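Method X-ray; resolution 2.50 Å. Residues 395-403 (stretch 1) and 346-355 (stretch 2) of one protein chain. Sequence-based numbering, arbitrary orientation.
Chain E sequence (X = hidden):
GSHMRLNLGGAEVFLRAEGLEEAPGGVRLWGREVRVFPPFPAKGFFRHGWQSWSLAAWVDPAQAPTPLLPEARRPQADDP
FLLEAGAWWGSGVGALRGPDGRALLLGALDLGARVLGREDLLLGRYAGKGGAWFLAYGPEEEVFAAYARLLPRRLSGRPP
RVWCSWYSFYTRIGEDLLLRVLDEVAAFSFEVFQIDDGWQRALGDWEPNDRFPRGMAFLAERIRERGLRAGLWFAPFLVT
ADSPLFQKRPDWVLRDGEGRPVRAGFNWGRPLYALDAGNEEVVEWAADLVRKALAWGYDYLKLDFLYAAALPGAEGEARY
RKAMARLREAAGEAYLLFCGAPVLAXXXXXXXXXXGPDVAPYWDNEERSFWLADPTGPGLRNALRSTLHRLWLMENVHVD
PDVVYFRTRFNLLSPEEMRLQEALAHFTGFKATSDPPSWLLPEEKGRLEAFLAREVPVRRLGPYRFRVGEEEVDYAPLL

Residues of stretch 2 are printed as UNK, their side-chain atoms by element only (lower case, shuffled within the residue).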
# COMPACT_ATOMS: atom_id res chain seq x y z
N GLU E 395 -36.75 34.80 -10.72
CA GLU E 395 -38.12 34.44 -11.05
C GLU E 395 -38.85 33.82 -9.85
O GLU E 395 -40.08 33.92 -9.76
CB GLU E 395 -38.08 33.45 -12.21
CG GLU E 395 -39.44 32.90 -12.61
CD GLU E 395 -40.29 33.93 -13.35
OE1 GLU E 395 -39.75 34.98 -13.80
OE2 GLU E 395 -41.51 33.67 -13.48
N ASN E 396 -38.12 33.17 -8.95
CA ASN E 396 -38.74 32.27 -7.99
C ASN E 396 -38.62 32.70 -6.54
O ASN E 396 -39.36 32.19 -5.70
CB ASN E 396 -38.14 30.86 -8.12
CG ASN E 396 -38.15 30.36 -9.54
OD1 ASN E 396 -37.29 30.70 -10.34
ND2 ASN E 396 -39.14 29.53 -9.87
N VAL E 397 -37.72 33.64 -6.21
CA VAL E 397 -37.46 34.00 -4.83
C VAL E 397 -36.63 35.27 -4.86
O VAL E 397 -36.01 35.59 -5.87
CB VAL E 397 -36.71 32.84 -4.11
CG1 VAL E 397 -35.36 32.59 -4.75
CG2 VAL E 397 -36.56 33.11 -2.62
N HIS E 398 -36.65 36.02 -3.76
CA HIS E 398 -35.70 37.10 -3.59
C HIS E 398 -34.29 36.52 -3.47
O HIS E 398 -33.99 35.79 -2.52
CB HIS E 398 -36.04 37.93 -2.36
CG HIS E 398 -37.36 38.61 -2.46
ND1 HIS E 398 -38.05 39.08 -1.36
CD2 HIS E 398 -38.14 38.88 -3.54
CE1 HIS E 398 -39.19 39.63 -1.77
NE2 HIS E 398 -39.26 39.52 -3.08
N VAL E 399 -33.44 36.86 -4.43
CA VAL E 399 -32.09 36.31 -4.48
C VAL E 399 -31.17 37.20 -3.66
O VAL E 399 -31.00 38.39 -3.96
CB VAL E 399 -31.61 36.21 -5.93
CG1 VAL E 399 -30.12 35.93 -5.97
CG2 VAL E 399 -32.40 35.12 -6.64
N ASP E 400 -30.61 36.63 -2.59
CA ASP E 400 -29.75 37.38 -1.70
C ASP E 400 -28.29 37.20 -2.09
O ASP E 400 -27.77 36.09 -1.97
CB ASP E 400 -29.98 36.92 -0.27
CG ASP E 400 -29.17 37.71 0.74
OD1 ASP E 400 -28.51 38.71 0.33
OD2 ASP E 400 -29.20 37.33 1.94
N PRO E 401 -27.58 38.24 -2.53
CA PRO E 401 -26.17 38.07 -2.90
C PRO E 401 -25.22 38.22 -1.73
O PRO E 401 -24.00 38.14 -1.93
CB PRO E 401 -25.94 39.20 -3.93
CG PRO E 401 -26.81 40.32 -3.40
CD PRO E 401 -27.99 39.66 -2.62
N ASP E 402 -25.78 38.40 -0.52
CA ASP E 402 -25.12 38.71 0.74
C ASP E 402 -24.80 40.20 0.83
O ASP E 402 -25.12 40.95 -0.10
CB ASP E 402 -23.88 37.84 0.97
CG ASP E 402 -23.70 37.49 2.42
OD1 ASP E 402 -24.43 38.09 3.24
OD2 ASP E 402 -22.84 36.65 2.76
N VAL E 403 -24.23 40.65 1.94
CA VAL E 403 -24.22 42.08 2.25
C VAL E 403 -23.28 42.87 1.33
O VAL E 403 -22.44 42.30 0.62
CB VAL E 403 -23.85 42.33 3.72
CG1 VAL E 403 -24.71 41.49 4.62
CG2 VAL E 403 -22.37 42.06 3.96
N UNK E 346 -35.68 24.56 -1.87
CA UNK E 346 -36.19 25.63 -1.03
C UNK E 346 -37.20 26.50 -1.75
O UNK E 346 -37.91 27.27 -1.09
o UNK E 346 -34.25 25.88 0.44
c UNK E 346 -35.06 26.53 -0.53
N UNK E 347 -37.28 26.41 -3.07
CA UNK E 347 -38.11 27.32 -3.85
C UNK E 347 -39.58 27.13 -3.50
O UNK E 347 -40.06 26.01 -3.31
c UNK E 347 -37.88 27.10 -5.33
c UNK E 347 -36.34 27.09 -7.36
c UNK E 347 -36.07 28.82 -5.53
c UNK E 347 -36.46 27.38 -5.85
N UNK E 348 -40.31 28.25 -3.41
CA UNK E 348 -41.69 28.24 -3.00
C UNK E 348 -41.91 28.39 -1.51
O UNK E 348 -43.01 28.76 -1.10
N UNK E 349 -40.90 28.10 -0.69
CA UNK E 349 -40.99 28.27 0.75
C UNK E 349 -40.23 29.50 1.23
O UNK E 349 -40.76 30.28 2.03
c UNK E 349 -41.20 25.73 1.12
c UNK E 349 -42.66 25.77 1.62
c UNK E 349 -40.46 27.02 1.46
c UNK E 349 -40.46 24.53 1.66
N UNK E 350 -38.99 29.69 0.77
CA UNK E 350 -38.22 30.86 1.17
C UNK E 350 -38.78 32.13 0.52
O UNK E 350 -39.24 32.11 -0.62
c UNK E 350 -36.75 30.70 0.78
N UNK E 351 -38.72 33.23 1.27
CA UNK E 351 -38.91 34.56 0.69
C UNK E 351 -37.61 35.10 0.12
O UNK E 351 -37.60 35.66 -0.98
o UNK E 351 -41.74 35.02 1.74
c UNK E 351 -39.44 35.53 1.75
o UNK E 351 -40.66 34.64 3.61
c UNK E 351 -40.70 35.03 2.42
N UNK E 352 -36.52 34.92 0.85
CA UNK E 352 -35.20 35.24 0.36
C UNK E 352 -34.30 34.02 0.48
O UNK E 352 -34.43 33.22 1.41
N UNK E 353 -33.39 33.88 -0.50
CA UNK E 353 -32.51 32.72 -0.58
C UNK E 353 -31.09 33.18 -0.87
O UNK E 353 -30.84 33.86 -1.87
c UNK E 353 -32.29 29.56 -0.74
c UNK E 353 -32.17 30.50 -1.90
c UNK E 353 -32.58 29.79 -3.19
c UNK E 353 -33.00 31.75 -1.66
N UNK E 354 -30.16 32.82 0.00
CA UNK E 354 -28.74 33.05 -0.27
C UNK E 354 -28.28 32.10 -1.37
O UNK E 354 -28.58 30.90 -1.32
c UNK E 354 -28.09 34.01 2.02
c UNK E 354 -27.02 35.09 1.85
n UNK E 354 -25.73 34.46 1.64
c UNK E 354 -27.92 32.87 1.00
n UNK E 354 -23.75 33.51 2.30
n UNK E 354 -25.15 34.41 3.88
c UNK E 354 -24.88 34.13 2.61
N UNK E 355 -27.58 32.63 -2.37
CA UNK E 355 -27.16 31.87 -3.54
C UNK E 355 -25.65 31.76 -3.66
O UNK E 355 -25.16 31.20 -4.65
c UNK E 355 -27.40 33.92 -4.93
c UNK E 355 -27.74 32.46 -4.84
c UNK E 355 -29.24 32.24 -4.91
O HOH W 1 -39.06 30.80 -3.26
O HOH W 2 -25.70 34.81 -1.23

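Position 346 carries one carbon and then one oxygen, a short hydroxyl side chain out of reach of stretch 1: Ser346. Its backbone O accepts bonds from the N atoms of 349 and 350, which closes the turn ahead of the strand.

Position 347 has four carbons, forked at the second, and its CA-to-CB bond points sideways. A terminal methyl nevertheless touches Asn396 and Val397. An apolar fork of this kind is leucine, Leu347. Leu347 CD2 lies 3.9 Å from Asn396 CB and 3.9 Å from Val397 CG1.

Position 348 has no side-chain atoms, and a CB here would meet nothing on stretch 1. The reason lies in its own backbone: at phi 90° and psi -21° a CB would jam against the carbonyl O of Leu347. This is Gly348. Its N gives a hydrogen to water 1, which in turn donates to Asn396 O and to the O of 350, tying the turn to the opposing loop.

Position 349 again shows four carbons forked at the second, but the CA-to-CB bond points away and the side chain does not reach stretch 1. It is Leu349, buried but taking no part in this contact.

Position 350 has a single carbon, its CB, 4.2 Å from Val397 CG2, so it is Ala350.

Position 351 bears two carbons, the second with two oxygens: a carboxylate, and with so short a stem, Asp351. Its CA-to-CB bond points away, and both carboxylate oxygens are hydrogen-bonded elsewhere in the structure; the backbone serves this contact, as His398 N donates to Asp351 O at 3.0 Å.

Position 352 has no side-chain atoms. Its CA lies 3.2 Å from His398 O in a CA-H...O contact, and the paired CA atoms of 352 and His398 are just 4.4 Å apart. An ideal CB would sit 3.7 Å from His398 O, close but not a clash. It is Gly352.

Position 353 has four carbons forked at the second, with CB 3.9 Å from Val397 CG2: Leu353. Its N donates to His398 O at 2.8 Å, and its O accepts from Asp400 N at 2.9 Å.

Position 354 has three carbons, a nitrogen, then a carbon carrying two more nitrogens, a guanidinium, and the chain reaches the carboxylates of Asp400 and Asp402: Arg354. Its CD lies 3.1 Å from Asp400 OD2. Asp402 OD2 sits over one face of the guanidinium, 3.3 Å from Arg354 NH2, in a salt bridge of charge alone, since no N-H points at it. Water 2 accepts from Arg354 NE and donates to Asp400 O.

Position 355 has one carbon carrying two more, and one of these methyls meets Val399: the beta-branched Val355. Its CG2 lies 3.5 Å from Val399 CG1, while its N gives a weak bond to Asp400 O at 3.5 Å.

The rule is a short parallel pairing, with 398-400 matched to 352-354, in which backbone hydrogen bonds set the register. Val399 and Leu353 share one face; Asp400 and Arg354 share the other. Val397 packs against the approach to the strand, and at the end of the strand Arg354 is held by a salt bridge from Asp402, while water 2 links its NE to Asp400 O.

Stretch 2, residues 346-355: SLGLADGLRV
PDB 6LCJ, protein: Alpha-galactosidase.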